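Local coordinates for chitin oligosaccharide binding protein NagB2 (Paenibacillus sp. FPU-7, PDB 7EHU) that binds chitin oligosaccharides such as N,N'-diacetylchitobiose and N,N',N''-triacetylchitotriose, probably as the extracellular solute-binding component of an ABC sugar importer, at residues 34-39 with 48-53; 140-145 with 334-339. All coordinates share one frame; numbering follows the deposited sequence.

Contact 1 of 2, residues 34-39 with 48-53. With NAG (2-acetamido-2-deoxy-beta-D-glucopyranose), chain B.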
ATOM      1  N   LEU A  34       9.901  -9.520  16.565  1.00 10.29           N
ATOM      2  CA  LEU A  34       8.701  -9.015  15.909  1.00  9.85           C
ATOM      3  C   LEU A  34       9.150  -7.882  14.993  1.00  9.27           C
ATOM      4  O   LEU A  34       9.446  -6.772  15.455  1.00 10.31           O
ATOM      5  CB  LEU A  34       7.683  -8.552  16.948  1.00 10.69           C
ATOM      6  CG  LEU A  34       6.250  -8.361  16.462  1.00 10.90           C
ATOM      7  CD1 LEU A  34       5.338  -8.050  17.651  1.00 12.99           C
ATOM      8  CD2 LEU A  34       6.121  -7.266  15.394  1.00 11.12           C
ATOM      9  N   ARG A  35       9.241  -8.191  13.700  1.00  8.79           N
ATOM     10  CA  ARG A  35       9.623  -7.239  12.667  1.00  8.79           C
ATOM     11  C   ARG A  35       8.414  -6.416  12.249  1.00  8.24           C
ATOM     12  O   ARG A  35       7.412  -6.969  11.783  1.00  8.45           O
ATOM     13  CB  ARG A  35      10.190  -8.000  11.469  1.00  9.20           C
ATOM     14  CG  ARG A  35      10.429  -7.171  10.210  1.00  8.80           C
ATOM     15  CD  ARG A  35      11.616  -6.207  10.300  1.00  8.75           C
ATOM     16  NE  ARG A  35      12.781  -6.882  10.829  1.00  9.20           N
ATOM     17  CZ  ARG A  35      13.476  -7.832  10.205  1.00  8.95           C
ATOM     18  NH1 ARG A  35      13.129  -8.208   8.984  1.00  9.31           N
ATOM     19  NH2 ARG A  35      14.483  -8.442  10.817  1.00  9.68           N
ATOM     20  N   HIS A  36       8.518  -5.093  12.379  1.00  8.34           N
ATOM     21  CA  HIS A  36       7.434  -4.203  12.002  1.00  8.52           C
ATOM     22  C   HIS A  36       8.031  -3.029  11.234  1.00  8.20           C
ATOM     23  O   HIS A  36       9.253  -2.817  11.222  1.00  9.36           O
ATOM     24  CB  HIS A  36       6.669  -3.709  13.227  1.00  8.98           C
ATOM     25  CG  HIS A  36       7.468  -2.796  14.085  1.00  9.58           C
ATOM     26  ND1 HIS A  36       7.488  -1.428  13.896  1.00 10.23           N
ATOM     27  CD2 HIS A  36       8.301  -3.046  15.124  1.00 10.55           C
ATOM     28  CE1 HIS A  36       8.294  -0.886  14.786  1.00 11.11           C
ATOM     29  NE2 HIS A  36       8.788  -1.838  15.548  1.00 11.28           N
ATOM     30  N   ILE A  37       7.158  -2.260  10.591  1.00  8.80           N
ATOM     31  CA  ILE A  37       7.560  -1.154   9.726  1.00  8.72           C
ATOM     32  C   ILE A  37       7.159   0.203  10.302  1.00  9.08           C
ATOM     33  O   ILE A  37       7.244   1.222   9.602  1.00 10.70           O
ATOM     34  CB  ILE A  37       7.029  -1.350   8.292  1.00  8.61           C
ATOM     35  CG1 ILE A  37       5.493  -1.451   8.269  1.00  9.53           C
ATOM     36  CG2 ILE A  37       7.667  -2.571   7.652  1.00  9.51           C
ATOM     37  CD1 ILE A  37       4.928  -1.358   6.870  1.00 11.25           C
ATOM     38  N   ASN A  38       6.762   0.259  11.566  1.00  9.26           N
ATOM     39  CA  ASN A  38       6.207   1.488  12.152  1.00  9.60           C
ATOM     40  C   ASN A  38       7.280   2.364  12.787  1.00 10.94           C
ATOM     41  O   ASN A  38       7.279   2.609  13.996  1.00 12.16           O
ATOM     42  CB  ASN A  38       5.117   1.119  13.138  1.00 10.36           C
ATOM     43  CG  ASN A  38       4.026   0.364  12.473  1.00 10.72           C
ATOM     44  OD1 ASN A  38       3.485   0.840  11.466  1.00 12.08           O
ATOM     45  ND2 ASN A  38       3.729  -0.830  12.960  1.00 12.01           N
ATOM     46  N   VAL A  39       8.189   2.852  11.929  1.00 10.94           N
ATOM     47  CA  VAL A  39       9.391   3.564  12.359  1.00 11.96           C
ATOM     48  C   VAL A  39       9.275   5.084  12.262  1.00 13.01           C
ATOM     49  O   VAL A  39       9.993   5.798  12.966  1.00 13.74           O
ATOM     50  CB  VAL A  39      10.655   3.074  11.612  1.00 12.85           C
ATOM     51  CG1 VAL A  39      10.892   1.609  11.870  1.00 14.38           C
ATOM     52  CG2 VAL A  39      10.593   3.368  10.120  1.00 14.26           C
ATOM     53  N   ALA A  48       2.630   2.407  19.119  1.00 11.15           N
ATOM     54  CA  ALA A  48       2.190   2.329  20.509  1.00 12.05           C
ATOM     55  C   ALA A  48       1.110   1.266  20.676  1.00 11.64           C
ATOM     56  O   ALA A  48       1.078   0.548  21.680  1.00 12.09           O
ATOM     57  CB  ALA A  48       1.689   3.699  20.970  1.00 13.47           C
ATOM     58  N   LEU A  49       0.231   1.128  19.686  1.00 11.56           N
ATOM     59  CA  LEU A  49      -0.800   0.093  19.764  1.00 11.87           C
ATOM     60  C   LEU A  49      -0.177  -1.296  19.709  1.00 11.06           C
ATOM     61  O   LEU A  49      -0.562  -2.196  20.471  1.00 11.46           O
ATOM     62  CB  LEU A  49      -1.784   0.286  18.616  1.00 13.28           C
ATOM     63  CG  LEU A  49      -3.028  -0.584  18.590  1.00 14.85           C
ATOM     64  CD1 LEU A  49      -3.825  -0.429  19.873  1.00 17.00           C
ATOM     65  CD2 LEU A  49      -3.883  -0.238  17.398  1.00 14.92           C
ATOM     66  N   LEU A  50       0.808  -1.479  18.828  1.00 10.72           N
ATOM     67  CA  LEU A  50       1.529  -2.743  18.757  1.00 10.61           C
ATOM     68  C   LEU A  50       2.205  -3.059  20.089  1.00 10.38           C
ATOM     69  O   LEU A  50       2.155  -4.199  20.562  1.00 10.91           O
ATOM     70  CB  LEU A  50       2.554  -2.680  17.624  1.00 10.69           C
ATOM     71  CG  LEU A  50       3.405  -3.934  17.407  1.00 11.94           C
ATOM     72  CD1 LEU A  50       2.549  -5.129  16.961  1.00 12.36           C
ATOM     73  CD2 LEU A  50       4.493  -3.638  16.378  1.00 12.04           C
ATOM     74  N   GLU A  51       2.873  -2.065  20.683  1.00 10.96           N
ATOM     75  CA  GLU A  51       3.542  -2.247  21.966  1.00 11.42           C
ATOM     76  C   GLU A  51       2.544  -2.623  23.054  1.00 11.49           C
ATOM     77  O   GLU A  51       2.846  -3.462  23.911  1.00 12.49           O
ATOM     78  CB  GLU A  51       4.314  -0.980  22.349  1.00 13.52           C
ATOM     79  CG  GLU A  51       5.575  -0.759  21.511  1.00 15.93           C
ATOM     80  CD  GLU A  51       6.199   0.619  21.689  1.00 19.85           C
ATOM     81  OE1 GLU A  51       5.568   1.498  22.315  1.00 22.53           O
ATOM     82  OE2 GLU A  51       7.314   0.827  21.172  1.00 21.59           O
ATOM     83  N   LYS A  52       1.356  -2.007  23.040  1.00 12.52           N
ATOM     84  CA  LYS A  52       0.324  -2.355  24.013  1.00 13.86           C
ATOM     85  C   LYS A  52      -0.076  -3.819  23.879  1.00 12.24           C
ATOM     86  O   LYS A  52      -0.183  -4.536  24.884  1.00 13.42           O
ATOM     87  CB  LYS A  52      -0.891  -1.445  23.824  1.00 15.35           C
ATOM     88  CG  LYS A  52      -1.981  -1.689  24.842  1.00 18.61           C
ATOM     89  CD  LYS A  52      -3.028  -0.591  24.877  1.00 22.36           C
ATOM     90  CE  LYS A  52      -4.088  -0.746  23.815  1.00 25.36           C
ATOM     91  NZ  LYS A  52      -5.298   0.093  24.146  1.00 26.78           N
ATOM     92  N   VAL A  53      -0.259  -4.289  22.641  1.00 11.46           N
ATOM     93  CA  VAL A  53      -0.634  -5.682  22.411  1.00 11.74           C
ATOM     94  C   VAL A  53       0.488  -6.611  22.864  1.00 11.99           C
ATOM     95  O   VAL A  53       0.236  -7.661  23.474  1.00 12.37           O
ATOM     96  CB  VAL A  53      -0.975  -5.886  20.916  1.00 12.26           C
ATOM     97  CG1 VAL A  53      -1.029  -7.344  20.559  1.00 12.00           C
ATOM     98  CG2 VAL A  53      -2.275  -5.196  20.558  1.00 12.03           C
TER
HETATM   99  C1  NAG B   1       0.569   3.960   9.613  1.00 13.95           C
HETATM  100  C2  NAG B   1       1.446   4.500   8.470  1.00 11.35           C
HETATM  101  C3  NAG B   1       1.310   3.633   7.224  1.00 10.20           C
HETATM  102  C4  NAG B   1       1.355   2.143   7.546  1.00  9.60           C
HETATM  103  C5  NAG B   1       0.500   1.812   8.760  1.00 10.39           C
HETATM  104  C6  NAG B   1       0.625   0.376   9.204  1.00 11.21           C
HETATM  105  C7  NAG B   1       1.787   6.953   8.349  1.00 12.57           C
HETATM  106  C8  NAG B   1       1.151   8.262   7.953  1.00 13.90           C
HETATM  107  N2  NAG B   1       1.040   5.861   8.156  1.00 12.02           N
HETATM  108  O1  NAG B   1       0.793   4.673  10.779  1.00 18.68           O
HETATM  109  O3  NAG B   1       2.334   4.013   6.308  1.00 10.66           O
HETATM  110  O4  NAG B   1       0.726   1.438   6.478  1.00  9.08           O
HETATM  111  O5  NAG B   1       0.885   2.634   9.863  1.00 12.53           O
HETATM  112  O6  NAG B   1       1.979  -0.029   9.296  1.00 11.61           O
HETATM  113  O7  NAG B   1       2.934   6.887   8.795  1.00 13.19           O
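Leu50 alone makes the helix side of this contact, its two methyls meeting Leu34, His36 and Asn38 on segment 34-39. CG stands anti to the backbone N (chi1 -180°), which carries both methyls off helix 44-60 to strand 30-36. Leu34 and Leu50 lie alongside one another, their side chains running opposite ways, CD1 of Leu34 lying 4.1 Å from CD1 of Leu50 and the two CD2 atoms equally close. CD2 of Leu50 also presses on His36, 3.8 Å from its CB, and meets the imidazole obliquely near CG. This is strand-to-helix packing within the beta-alpha-beta unit that runs on to strand 64-70; Tyr318 also touches Leu34, His36 and Leu50.

Past the strand end, ND1 of His36 accepts a hydrogen bond from the backbone N of Asn38 at 3.0 Å (N-H...ND1 149°), with the donor close to the ring plane. Asn38 centres an inverse gamma turn, and its OD1 accepts a hydrogen bond from O6 of NAG (chain B) at 2.8 Å. Along the face toward Leu50 the chemistry thus passes from apolar Leu34 to polar Asn38, and His36, packed against Leu50, is placed to act as a second-shell residue, probably steadying the turn that carries Asn38.

Contact 2 of 2, residues 140-145 with 334-339; sequences YGLPEA and AFIKNF. With NAG (2-acetamido-2-deoxy-beta-D-glucopyranose), chain C.
Two pairs of buried side chains, Leu142 with Ile336 and Glu144 with Phe339, pack strand 138-154 against the last turns of helix 326-339, one pair in the core and the other at the wall of the glycan pocket. The first is purely apolar: CD1 of Leu142 meets CG2 of Ile336 at 3.9 Å, the two side chains set nearly perpendicular. In the second, Glu144 offers its CG and carboxylate to the edge of the phenyl ring, with CD 3.8 Å from CZ of Phe339. Carboxylate and ring planes are 89° apart, and CG of Glu144 lies in the ring plane. The extended chain of Glu144, with chi1 169° and chi2 178°, carries the acid group to that edge, while its CB stays near the sugar, 3.9 Å from C8 of NAG (chain C). CB of Ala145 touches the same acetamido methyl at 3.8 Å. An alanine here in place of Glu144 would lack CG and the carboxylate, so the edge of Phe339 would probably lose its cover and a gap open beside the pocket.

Phe339 is held further by Tyr318, edge-to-face, and its CB lies over a face of the Phe335 ring. Strand 309-320 pairs with strand 138-154 through Tyr318 and Asn316, while helix 115-121 supplies Leu118 against Leu142 and Leu121 against Ile336.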
ATOM      1  N   TYR A 140      -1.418 -17.975   5.105  1.00  8.93           N
ATOM      2  CA  TYR A 140      -0.034 -17.766   5.518  1.00  8.53           C
ATOM      3  C   TYR A 140       0.245 -16.370   6.062  1.00  8.57           C
ATOM      4  O   TYR A 140       1.400 -16.035   6.321  1.00  9.13           O
ATOM      5  CB  TYR A 140       0.901 -18.073   4.351  1.00  9.75           C
ATOM      6  CG  TYR A 140       0.969 -19.538   4.009  1.00 10.10           C
ATOM      7  CD1 TYR A 140       1.655 -20.439   4.826  1.00  9.74           C
ATOM      8  CD2 TYR A 140       0.352 -20.029   2.863  1.00 10.75           C
ATOM      9  CE1 TYR A 140       1.733 -21.790   4.505  1.00 10.97           C
ATOM     10  CE2 TYR A 140       0.422 -21.368   2.529  1.00 12.72           C
ATOM     11  CZ  TYR A 140       1.129 -22.241   3.348  1.00 11.78           C
ATOM     12  OH  TYR A 140       1.173 -23.570   2.998  1.00 14.26           O
ATOM     13  N   GLY A 141      -0.776 -15.564   6.279  1.00  8.77           N
ATOM     14  CA  GLY A 141      -0.611 -14.270   6.921  1.00  9.28           C
ATOM     15  C   GLY A 141      -1.974 -13.654   7.132  1.00  8.07           C
ATOM     16  O   GLY A 141      -2.973 -14.140   6.597  1.00  9.33           O
ATOM     17  N   LEU A 142      -1.999 -12.566   7.903  1.00  8.34           N
ATOM     18  CA  LEU A 142      -3.259 -11.958   8.327  1.00  8.41           C
ATOM     19  C   LEU A 142      -3.181 -10.457   8.091  1.00  8.53           C
ATOM     20  O   LEU A 142      -2.359  -9.775   8.721  1.00  8.67           O
ATOM     21  CB  LEU A 142      -3.578 -12.253   9.790  1.00  9.39           C
ATOM     22  CG  LEU A 142      -3.704 -13.739  10.090  1.00  9.98           C
ATOM     23  CD1 LEU A 142      -3.811 -13.974  11.585  1.00 11.27           C
ATOM     24  CD2 LEU A 142      -4.889 -14.401   9.388  1.00 11.42           C
ATOM     25  N   PRO A 143      -4.002  -9.902   7.209  1.00  8.24           N
ATOM     26  CA  PRO A 143      -3.899  -8.473   6.928  1.00  7.76           C
ATOM     27  C   PRO A 143      -4.246  -7.681   8.178  1.00  7.71           C
ATOM     28  O   PRO A 143      -5.179  -8.027   8.913  1.00  8.90           O
ATOM     29  CB  PRO A 143      -4.931  -8.261   5.822  1.00  9.91           C
ATOM     30  CG  PRO A 143      -5.900  -9.375   5.970  1.00 11.00           C
ATOM     31  CD  PRO A 143      -5.099 -10.537   6.470  1.00  8.69           C
ATOM     32  N   GLU A 144      -3.508  -6.593   8.405  1.00  8.08           N
ATOM     33  CA  GLU A 144      -3.727  -5.697   9.539  1.00  8.49           C
ATOM     34  C   GLU A 144      -4.786  -4.648   9.242  1.00  8.20           C
ATOM     35  O   GLU A 144      -5.484  -4.206  10.157  1.00  9.19           O
ATOM     36  CB  GLU A 144      -2.391  -4.991   9.872  1.00  9.91           C
ATOM     37  CG  GLU A 144      -2.490  -3.857  10.842  1.00 11.79           C
ATOM     38  CD  GLU A 144      -1.167  -3.199  11.206  1.00 12.56           C
ATOM     39  OE1 GLU A 144      -0.091  -3.759  10.948  1.00 13.99           O
ATOM     40  OE2 GLU A 144      -1.221  -2.109  11.786  1.00 16.59           O
ATOM     41  N   ALA A 145      -4.895  -4.249   7.983  1.00  7.78           N
ATOM     42  CA  ALA A 145      -5.792  -3.197   7.550  1.00  8.69           C
ATOM     43  C   ALA A 145      -6.147  -3.490   6.105  1.00  8.44           C
ATOM     44  O   ALA A 145      -5.510  -4.313   5.449  1.00  9.36           O
ATOM     45  CB  ALA A 145      -5.123  -1.823   7.636  1.00  9.12           C
ATOM     46  N   ALA A 334      -0.771 -16.440  21.051  1.00 11.81           N
ATOM     47  CA  ALA A 334      -1.257 -15.408  21.963  1.00 11.98           C
ATOM     48  C   ALA A 334      -1.177 -14.027  21.327  1.00 11.44           C
ATOM     49  O   ALA A 334      -2.078 -13.198  21.508  1.00 11.97           O
ATOM     50  CB  ALA A 334      -0.487 -15.454  23.289  1.00 13.15           C
ATOM     51  N   PHE A 335      -0.106 -13.765  20.580  1.00 11.12           N
ATOM     52  CA  PHE A 335       0.003 -12.494  19.884  1.00 10.66           C
ATOM     53  C   PHE A 335      -1.131 -12.337  18.871  1.00  9.96           C
ATOM     54  O   PHE A 335      -1.772 -11.280  18.798  1.00  9.93           O
ATOM     55  CB  PHE A 335       1.352 -12.379  19.168  1.00 11.30           C
ATOM     56  CG  PHE A 335       1.425 -11.176  18.264  1.00 10.59           C
ATOM     57  CD1 PHE A 335       1.622  -9.907  18.794  1.00 11.31           C
ATOM     58  CD2 PHE A 335       1.224 -11.297  16.907  1.00 11.18           C
ATOM     59  CE1 PHE A 335       1.647  -8.796  17.988  1.00 11.57           C
ATOM     60  CE2 PHE A 335       1.249 -10.172  16.086  1.00 11.48           C
ATOM     61  CZ  PHE A 335       1.443  -8.922  16.631  1.00 12.28           C
ATOM     62  N   ILE A 336      -1.397 -13.382  18.080  1.00  9.54           N
ATOM     63  CA  ILE A 336      -2.482 -13.314  17.100  1.00 10.02           C
ATOM     64  C   ILE A 336      -3.804 -13.027  17.810  1.00  9.84           C
ATOM     65  O   ILE A 336      -4.588 -12.163  17.394  1.00 10.21           O
ATOM     66  CB  ILE A 336      -2.535 -14.594  16.243  1.00  9.51           C
ATOM     67  CG1 ILE A 336      -1.284 -14.714  15.364  1.00 10.20           C
ATOM     68  CG2 ILE A 336      -3.809 -14.659  15.394  1.00 10.02           C
ATOM     69  CD1 ILE A 336      -1.095 -16.073  14.777  1.00 10.93           C
ATOM     70  N   LYS A 337      -4.048 -13.747  18.907  1.00 11.05           N
ATOM     71  CA  LYS A 337      -5.266 -13.572  19.686  1.00 11.13           C
ATOM     72  C   LYS A 337      -5.434 -12.138  20.155  1.00 11.34           C
ATOM     73  O   LYS A 337      -6.559 -11.606  20.183  1.00 12.10           O
ATOM     74  CB  LYS A 337      -5.227 -14.517  20.888  1.00 13.08           C
ATOM     75  CG  LYS A 337      -6.408 -14.367  21.843  1.00 15.52           C
ATOM     76  CD  LYS A 337      -6.239 -15.143  23.152  1.00 17.80           C
ATOM     77  CE  LYS A 337      -5.110 -14.618  23.981  1.00 21.38           C
ATOM     78  NZ  LYS A 337      -5.565 -13.598  24.986  1.00 23.29           N
ATOM     79  N   ASN A 338      -4.332 -11.507  20.561  1.00 10.98           N
ATOM     80  CA  ASN A 338      -4.400 -10.187  21.159  1.00 11.84           C
ATOM     81  C   ASN A 338      -4.297  -9.060  20.154  1.00 10.48           C
ATOM     82  O   ASN A 338      -4.761  -7.957  20.447  1.00 11.22           O
ATOM     83  CB  ASN A 338      -3.326 -10.050  22.231  1.00 11.92           C
ATOM     84  CG  ASN A 338      -3.631 -10.900  23.456  1.00 14.35           C
ATOM     85  OD1 ASN A 338      -4.795 -11.163  23.758  1.00 16.53           O
ATOM     86  ND2 ASN A 338      -2.600 -11.310  24.181  1.00 14.34           N
ATOM     87  N   PHE A 339      -3.729  -9.302  18.979  1.00  9.75           N
ATOM     88  CA  PHE A 339      -3.645  -8.262  17.966  1.00  9.15           C
ATOM     89  C   PHE A 339      -4.896  -8.208  17.097  1.00  8.99           C
ATOM     90  O   PHE A 339      -5.398  -7.117  16.796  1.00  9.11           O
ATOM     91  CB  PHE A 339      -2.419  -8.487  17.073  1.00 10.18           C
ATOM     92  CG  PHE A 339      -2.139  -7.340  16.146  1.00  9.57           C
ATOM     93  CD1 PHE A 339      -1.565  -6.183  16.616  1.00 10.94           C
ATOM     94  CD2 PHE A 339      -2.455  -7.418  14.805  1.00  9.99           C
ATOM     95  CE1 PHE A 339      -1.316  -5.117  15.772  1.00 10.37           C
ATOM     96  CE2 PHE A 339      -2.206  -6.351  13.949  1.00 10.02           C
ATOM     97  CZ  PHE A 339      -1.627  -5.204  14.434  1.00 10.42           C
TER
HETATM   98  C1  NAG C   2       1.549   0.767   5.536  1.00  8.60           C
HETATM   99  C2  NAG C   2       0.610  -0.144   4.764  1.00  8.41           C
HETATM  100  C3  NAG C   2       1.313  -0.752   3.554  1.00  8.39           C
HETATM  101  C4  NAG C   2       2.046   0.304   2.738  1.00  8.39           C
HETATM  102  C5  NAG C   2       2.935   1.114   3.673  1.00  8.13           C
HETATM  103  C6  NAG C   2       3.677   2.243   3.003  1.00  9.49           C
HETATM  104  C7  NAG C   2      -1.092  -1.238   6.199  1.00  9.29           C
HETATM  105  C8  NAG C   2      -1.366  -2.415   7.079  1.00 10.70           C
HETATM  106  N2  NAG C   2       0.121  -1.208   5.630  1.00  8.36           N
HETATM  107  O3  NAG C   2       0.326  -1.416   2.779  1.00  8.14           O
HETATM  108  O4  NAG C   2       2.893  -0.336   1.787  1.00  7.63           O
HETATM  109  O5  NAG C   2       2.112   1.708   4.684  1.00  8.31           O
HETATM  110  O6  NAG C   2       4.555   2.887   3.921  1.00 10.15           O
HETATM  111  O7  NAG C   2      -1.937  -0.370   6.000  1.00 10.05           O

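In the fold
Both contacts are buried, and each joins a strand of the same mixed sheet to a helix, with glycan-pocket residues at one end. Contact 1 is local, joining the first strand and the helix of one beta-alpha-beta unit, whereas contact 2 brings together segments 189 residues apart. Their centres lie about 12 Å from each other, and the two contacts touch: CG1 of Val53 sits 3.7 Å from the backbone N of Phe339, and CE1 of Phe335 rests against Leu50 of the helix and Leu34 of the strand. Tyr318 touches both contacts. The chemistry diverges at the sugar, where contact 1 offers a hydrogen-bonding amide and contact 2 presents aliphatic carbons to an acetamido methyl.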